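Local coordinates for AMP-dependent synthetase and ligase (Xenorhabdus doucetiae, PDB 6QSR) that works as the ApeI subunit of a dehydratase heterocomplex with ApeP, which carries out dehydration in the type II polyketide biosynthesis of aryl polyene pigments, at the interface of chains A and B. Numbering follows the deposited sequence. Chains: chain A, AMP-dependent synthetase and ligase; chain B, Beta-hydroxyacyl-(Acyl-carrier-protein) dehydratase FabA/FabZ.

Contacts 1 and 2 adjoin: the centres of their C-alpha atoms lie about 8 Å apart, and A:Trp28, A:Pro40 and B:Met38 belong to both. Contact 3 stands apart, with its C-alpha centre about 22 Å from that of contact 1 and about 18 Å from that of contact 2. The near pair joins loops, short 3-10 helices and the start of chain A's helix 41-56, whereas contact 3 joins strand 61-70 of chain A to strand 107-116 of chain B. The ApeI:ApeP heterodimer is therefore held by an inter-chain sheet and, farther along, by a loop contact at the histidine motif and the apolar patch beside it.

Contact 1: the interface of chains A and B. Residues chain A 28, 30-32, 40; chain B 34-36, 38.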
loop_
_atom_site.group_PDB
_atom_site.type_symbol
_atom_site.label_atom_id
_atom_site.label_comp_id
_atom_site.label_asym_id
_atom_site.label_seq_id
_atom_site.Cartn_x
_atom_site.Cartn_y
_atom_site.Cartn_z
ATOM N N TRP A 28 8.041 9.056 0.331
ATOM C CA TRP A 28 6.916 8.289 0.894
ATOM C C TRP A 28 6.276 8.908 2.140
ATOM O O TRP A 28 5.078 8.752 2.363
ATOM C CB TRP A 28 7.370 6.875 1.282
ATOM C CG TRP A 28 7.771 6.002 0.146
ATOM C CD1 TRP A 28 9.036 5.627 -0.197
ATOM C CD2 TRP A 28 6.896 5.379 -0.798
ATOM N NE1 TRP A 28 9.004 4.800 -1.297
ATOM C CE2 TRP A 28 7.701 4.629 -1.683
ATOM C CE3 TRP A 28 5.507 5.374 -0.975
ATOM C CZ2 TRP A 28 7.161 3.888 -2.743
ATOM C CZ3 TRP A 28 4.968 4.633 -2.028
ATOM C CH2 TRP A 28 5.796 3.903 -2.895
ATOM N N ARG A 30 6.095 12.162 2.774
ATOM C CA ARG A 30 5.467 13.451 2.436
ATOM C C ARG A 30 3.938 13.354 2.393
ATOM O O ARG A 30 3.372 12.652 1.547
ATOM C CB ARG A 30 5.958 13.975 1.085
ATOM C CG ARG A 30 7.458 14.206 0.971
ATOM C CD ARG A 30 7.796 15.149 -0.174
ATOM N NE ARG A 30 7.415 16.520 0.183
ATOM C CZ ARG A 30 6.620 17.341 -0.512
ATOM N NH1 ARG A 30 6.092 16.997 -1.690
ATOM N NH2 ARG A 30 6.368 18.554 -0.024
ATOM N N GLY A 31 3.277 14.056 3.310
ATOM C CA GLY A 31 1.818 14.000 3.437
ATOM C C GLY A 31 1.279 12.696 4.011
ATOM O O GLY A 31 0.082 12.432 3.920
ATOM N N HIS A 32 2.154 11.891 4.611
ATOM C CA HIS A 32 1.798 10.567 5.112
ATOM C C HIS A 32 2.570 10.322 6.417
ATOM O O HIS A 32 3.516 9.544 6.426
ATOM C CB HIS A 32 2.134 9.514 4.045
ATOM C CG HIS A 32 1.546 8.163 4.310
ATOM N ND1 HIS A 32 2.065 7.294 5.244
ATOM C CD2 HIS A 32 0.504 7.516 3.737
ATOM C CE1 HIS A 32 1.356 6.182 5.251
ATOM N NE2 HIS A 32 0.407 6.287 4.339
ATOM N N PRO A 40 4.290 3.927 4.351
ATOM C CA PRO A 40 3.160 3.165 3.816
ATOM C C PRO A 40 3.480 1.683 3.593
ATOM O O PRO A 40 4.621 1.339 3.241
ATOM C CB PRO A 40 2.876 3.841 2.463
ATOM C CG PRO A 40 3.473 5.199 2.563
ATOM C CD PRO A 40 4.664 5.038 3.451
ATOM N N HIS B 34 -4.228 11.700 4.597
ATOM C CA HIS B 34 -3.215 11.815 3.541
ATOM C C HIS B 34 -3.239 13.188 2.901
ATOM O O HIS B 34 -4.302 13.809 2.798
ATOM C CB HIS B 34 -3.460 10.795 2.408
ATOM C CG HIS B 34 -3.556 9.369 2.862
ATOM N ND1 HIS B 34 -4.561 8.919 3.691
ATOM C CD2 HIS B 34 -2.806 8.285 2.556
ATOM C CE1 HIS B 34 -4.412 7.622 3.896
ATOM N NE2 HIS B 34 -3.350 7.217 3.226
ATOM N N GLU B 35 -2.071 13.646 2.465
ATOM C CA GLU B 35 -1.942 14.843 1.642
ATOM C C GLU B 35 -1.019 14.550 0.466
ATOM O O GLU B 35 -0.202 13.619 0.525
ATOM C CB GLU B 35 -1.395 16.005 2.478
ATOM C CG GLU B 35 -2.379 16.485 3.529
ATOM C CD GLU B 35 -1.883 17.664 4.344
ATOM O OE1 GLU B 35 -0.744 18.128 4.123
ATOM O OE2 GLU B 35 -2.653 18.126 5.215
ATOM N N ALA B 36 -1.164 15.333 -0.604
ATOM C CA ALA B 36 -0.260 15.264 -1.767
ATOM C C ALA B 36 1.201 15.362 -1.311
ATOM O O ALA B 36 1.502 16.197 -0.455
ATOM C CB ALA B 36 -0.580 16.386 -2.757
ATOM N N MET B 38 0.970 11.943 -1.472
ATOM C CA MET B 38 0.520 10.597 -1.078
ATOM C C MET B 38 -1.001 10.369 -1.109
ATOM O O MET B 38 -1.512 9.506 -0.394
ATOM C CB MET B 38 1.094 10.237 0.307
ATOM C CG MET B 38 2.548 9.819 0.248
ATOM S SD MET B 38 2.828 8.372 -0.793
ATOM C CE MET B 38 1.753 7.160 -0.028
#
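The imidazoles of A:His32 and B:His34 meet edge-to-face, their planes 75° apart and their rims nearest at A:His32 CD2 and B:His34 CD2, 3.6 Å from each other. B:His34 lies off the CD2/NE2 edge of A:His32; one face of A:His32 is covered by its own chain, A:Pro40 CG standing 3.5 Å above the plane, over the ring centre. A:Gly31 and A:His32 begin the GHFP motif of the FabA/FabZ hot-dog dehydratases, in which this histidine is the catalytic one; the same role is likely here. B:His34 also belongs to a sodium site with B:Asp29 and B:Leu32. With CG anti to the backbone N (chi1 -167°), the A:His32 ring swings towards B:His34 while its CB stays packed on B:Met38 CG. The B:Met38 chain, bent at chi2 and chi3, threads between the A:Trp28 and A:His32 segments. Its CG lies 3.5 Å from the carbonyl O of A:Trp28, its SD comes to the indole rim 4.0 Å from A:Trp28 CE3, and its terminal CE reaches A:Pro40 CG at 3.7 Å. That methyl lies on the same side of the A:His32 plane as the proline, displaced from the ring centre. Beside the histidine pair, B:Glu35 N donates to A:Gly31 O across 2.9 Å, in the carbonyl plane and on a lone pair. B:Glu35 CB packs against A:Gly31 CA.

Contact 2: the interface of chains A and B. Residues chain A 1, 28, 40, 42; chain B 38, 66-67, 78.
At the apolar centre the indole of A:Trp28 meets B:Phe78 and B:Phe67 with the outer atoms of its six-membered ring. B:Phe78 CE1 approaches in the indole plane, edge on, 3.8 Å from A:Trp28 CH2. B:Phe67 instead brings its CE1 above the plane at the rim, 3.8 Å from A:Trp28 CZ3. Over the same face, nearer the middle, sits the CE methyl of A:Met1, 3.4 Å above the indole and also 3.6 Å from B:Phe67 CE1. A:Met1 is poorly ordered, which makes this lid less certain than the aromatic contacts. B:Met38 lies farther along the indole rim. B:Phe67 also backs B:Phe78: its CB rests on a face of that ring, offset towards the rim, and B:Pro66 CB covers a face of B:Phe67. A:Val42 adds its CG2 branch, anti to the backbone N (chi1 74° for CG1), which reaches B:Phe78 CD1 at 3.8 Å. In this patch no hydrogen bond links the two chains. The polar rim is internal to chain A: A:Trp28 NE1 donates to A:Met1 O over 2.8 Å, near the ring plane and on a carbonyl lone pair, which would help to set the indole's turn, with the same caution about A:Met1. In the fold, three 3-10 helices converge here, A 27-29, B 65-67 and B 76-78, beside the start of helix 41-56 in chain A and just before helix 79-97 in chain B.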
loop_
_atom_site.group_PDB
_atom_site.type_symbol
_atom_site.label_atom_id
_atom_site.label_comp_id
_atom_site.label_asym_id
_atom_site.label_seq_id
_atom_site.Cartn_x
_atom_site.Cartn_y
_atom_site.Cartn_z
ATOM N N MET A 1 12.321 7.651 -4.070
ATOM C CA MET A 1 11.441 6.504 -3.691
ATOM C C MET A 1 12.192 5.335 -3.032
ATOM O O MET A 1 11.619 4.656 -2.182
ATOM C CB MET A 1 10.596 6.036 -4.896
ATOM C CG MET A 1 9.085 6.169 -4.696
ATOM S SD MET A 1 8.427 7.852 -4.658
ATOM C CE MET A 1 7.194 7.723 -3.365
ATOM N N TRP A 28 8.041 9.056 0.331
ATOM C CA TRP A 28 6.916 8.289 0.894
ATOM C C TRP A 28 6.276 8.908 2.140
ATOM O O TRP A 28 5.078 8.752 2.363
ATOM C CB TRP A 28 7.370 6.875 1.282
ATOM C CG TRP A 28 7.771 6.002 0.146
ATOM C CD1 TRP A 28 9.036 5.627 -0.197
ATOM C CD2 TRP A 28 6.896 5.379 -0.798
ATOM N NE1 TRP A 28 9.004 4.800 -1.297
ATOM C CE2 TRP A 28 7.701 4.629 -1.683
ATOM C CE3 TRP A 28 5.507 5.374 -0.975
ATOM C CZ2 TRP A 28 7.161 3.888 -2.743
ATOM C CZ3 TRP A 28 4.968 4.633 -2.028
ATOM C CH2 TRP A 28 5.796 3.903 -2.895
ATOM N N PRO A 40 4.290 3.927 4.351
ATOM C CA PRO A 40 3.160 3.165 3.816
ATOM C C PRO A 40 3.480 1.683 3.593
ATOM O O PRO A 40 4.621 1.339 3.241
ATOM C CB PRO A 40 2.876 3.841 2.463
ATOM C CG PRO A 40 3.473 5.199 2.563
ATOM C CD PRO A 40 4.664 5.038 3.451
ATOM N N VAL A 42 2.457 -0.147 1.143
ATOM C CA VAL A 42 2.827 -0.291 -0.269
ATOM C C VAL A 42 4.312 -0.035 -0.577
ATOM O O VAL A 42 4.854 -0.640 -1.493
ATOM C CB VAL A 42 1.927 0.580 -1.175
ATOM C CG1 VAL A 42 2.265 2.068 -1.066
ATOM C CG2 VAL A 42 1.993 0.115 -2.623
ATOM N N MET B 38 0.970 11.943 -1.472
ATOM C CA MET B 38 0.520 10.597 -1.078
ATOM C C MET B 38 -1.001 10.369 -1.109
ATOM O O MET B 38 -1.512 9.506 -0.394
ATOM C CB MET B 38 1.094 10.237 0.307
ATOM C CG MET B 38 2.548 9.819 0.248
ATOM S SD MET B 38 2.828 8.372 -0.793
ATOM C CE MET B 38 1.753 7.160 -0.028
ATOM N N PRO B 66 4.292 10.145 -9.813
ATOM C CA PRO B 66 5.495 9.748 -9.059
ATOM C C PRO B 66 5.728 8.233 -8.903
ATOM O O PRO B 66 6.846 7.830 -8.576
ATOM C CB PRO B 66 5.263 10.373 -7.671
ATOM C CG PRO B 66 4.297 11.483 -7.906
ATOM C CD PRO B 66 3.388 10.954 -8.972
ATOM N N PHE B 67 4.698 7.415 -9.127
ATOM C CA PHE B 67 4.756 5.965 -8.895
ATOM C C PHE B 67 4.833 5.117 -10.175
ATOM O O PHE B 67 4.819 3.881 -10.098
ATOM C CB PHE B 67 3.550 5.549 -8.044
ATOM C CG PHE B 67 3.320 6.451 -6.869
ATOM C CD1 PHE B 67 4.101 6.331 -5.727
ATOM C CD2 PHE B 67 2.371 7.465 -6.927
ATOM C CE1 PHE B 67 3.918 7.185 -4.647
ATOM C CE2 PHE B 67 2.185 8.330 -5.850
ATOM C CZ PHE B 67 2.959 8.183 -4.708
ATOM N N PHE B 78 0.551 -1.439 -6.421
ATOM C CA PHE B 78 -0.127 -0.208 -5.971
ATOM C C PHE B 78 -1.660 -0.332 -5.832
ATOM O O PHE B 78 -2.294 0.540 -5.242
ATOM C CB PHE B 78 0.247 0.990 -6.860
ATOM C CG PHE B 78 1.626 1.494 -6.610
ATOM C CD1 PHE B 78 1.857 2.452 -5.636
ATOM C CD2 PHE B 78 2.715 0.969 -7.299
ATOM C CE1 PHE B 78 3.142 2.891 -5.372
ATOM C CE2 PHE B 78 4.003 1.406 -7.043
ATOM C CZ PHE B 78 4.220 2.375 -6.077
#

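Contact 3: the interface of chains A and B. Residues chain A 65-68; chain B 110-113.
A:Val68 and B:Gly111 pair antiparallel through two backbone hydrogen bonds, A:Val68 N to B:Gly111 O at 3.0 Å and B:Gly111 N to A:Val68 O at 3.1 Å. This joins strand 61-70 of ApeI to strand 107-116 of ApeP, the sheet-to-sheet pairing typical of hot-dog dimers. A third bond, from B:Ala113 N to A:Glu66 O at 2.8 Å, is straight at the hydrogen (179°), yet its donor stands 45° above the carbonyl plane. The backbone there departs from regular strand torsions: A:Glu66 is helix-like and B:Ala113 has positive phi. Between these bonds, A:Met67 faces B:Arg112 as an antiparallel bridge, and their side chains run alongside each other in the same direction. A:Met67 CG is anti to the backbone N (chi1 -179°), and bends at chi2 and chi3 then turn the thioether towards the arginine. Its SD lies 3.7 Å from B:Arg112 CG, while its CE comes 4.1 Å from B:Arg112 NE, so the thioether touches the arginine at CG, and its methyl lies near NE of the guanidinium. A:Val68 sends its CG1 branch over the partner backbone, 3.5 Å from B:Gly111 N and 4.0 Å from B:Gly111 CA.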
loop_
_atom_site.group_PDB
_atom_site.type_symbol
_atom_site.label_atom_id
_atom_site.label_comp_id
_atom_site.label_asym_id
_atom_site.label_seq_id
_atom_site.Cartn_x
_atom_site.Cartn_y
_atom_site.Cartn_z
ATOM N N ILE A 65 -0.457 -10.494 -4.164
ATOM C CA ILE A 65 -0.051 -10.535 -2.763
ATOM C C ILE A 65 -1.031 -11.516 -2.135
ATOM O O ILE A 65 -2.181 -11.166 -1.871
ATOM C CB ILE A 65 -0.119 -9.142 -2.086
ATOM C CG1 ILE A 65 0.698 -8.115 -2.883
ATOM C CG2 ILE A 65 0.399 -9.208 -0.650
ATOM C CD1 ILE A 65 0.286 -6.676 -2.643
ATOM N N GLU A 66 -0.575 -12.751 -1.936
ATOM C CA GLU A 66 -1.373 -13.779 -1.283
ATOM C C GLU A 66 -1.723 -13.430 0.162
ATOM O O GLU A 66 -2.881 -13.566 0.576
ATOM C CB GLU A 66 -0.659 -15.129 -1.341
ATOM C CG GLU A 66 -0.560 -15.714 -2.750
ATOM C CD GLU A 66 -1.917 -15.935 -3.387
ATOM O OE1 GLU A 66 -2.606 -16.902 -3.000
ATOM O OE2 GLU A 66 -2.311 -15.134 -4.265
ATOM N N MET A 67 -0.726 -12.968 0.908
ATOM C CA MET A 67 -0.922 -12.573 2.289
ATOM C C MET A 67 0.160 -11.557 2.641
ATOM O O MET A 67 1.337 -11.755 2.337
ATOM C CB MET A 67 -0.860 -13.815 3.200
ATOM C CG MET A 67 -1.078 -13.555 4.685
ATOM S SD MET A 67 -2.791 -13.431 5.226
ATOM C CE MET A 67 -3.346 -15.130 5.103
ATOM N N VAL A 68 -0.246 -10.459 3.264
ATOM C CA VAL A 68 0.700 -9.526 3.874
ATOM C C VAL A 68 0.160 -9.068 5.220
ATOM O O VAL A 68 -1.038 -8.865 5.365
ATOM C CB VAL A 68 1.018 -8.322 2.951
ATOM C CG1 VAL A 68 -0.230 -7.490 2.641
ATOM C CG2 VAL A 68 2.113 -7.466 3.569
ATOM N N GLY B 110 -3.299 -5.324 6.885
ATOM C CA GLY B 110 -3.105 -6.533 6.099
ATOM C C GLY B 110 -3.917 -6.609 4.830
ATOM O O GLY B 110 -4.869 -5.845 4.627
ATOM N N GLY B 111 -3.512 -7.549 3.979
ATOM C CA GLY B 111 -4.185 -7.843 2.726
ATOM C C GLY B 111 -4.139 -9.330 2.464
ATOM O O GLY B 111 -3.201 -10.013 2.897
ATOM N N ARG B 112 -5.155 -9.824 1.765
ATOM C CA ARG B 112 -5.344 -11.238 1.518
ATOM C C ARG B 112 -5.803 -11.419 0.090
ATOM O O ARG B 112 -6.755 -10.762 -0.332
ATOM C CB ARG B 112 -6.416 -11.804 2.452
ATOM C CG ARG B 112 -5.962 -11.949 3.890
ATOM C CD ARG B 112 -7.097 -12.416 4.797
ATOM N NE ARG B 112 -7.270 -13.870 4.733
ATOM C CZ ARG B 112 -8.408 -14.533 4.962
ATOM N NH1 ARG B 112 -9.544 -13.903 5.285
ATOM N NH2 ARG B 112 -8.412 -15.860 4.866
ATOM N N ALA B 113 -5.110 -12.297 -0.635
ATOM C CA ALA B 113 -5.417 -12.641 -2.024
ATOM C C ALA B 113 -5.712 -11.419 -2.902
ATOM O O ALA B 113 -6.728 -11.329 -3.609
ATOM C CB ALA B 113 -6.527 -13.670 -2.066
#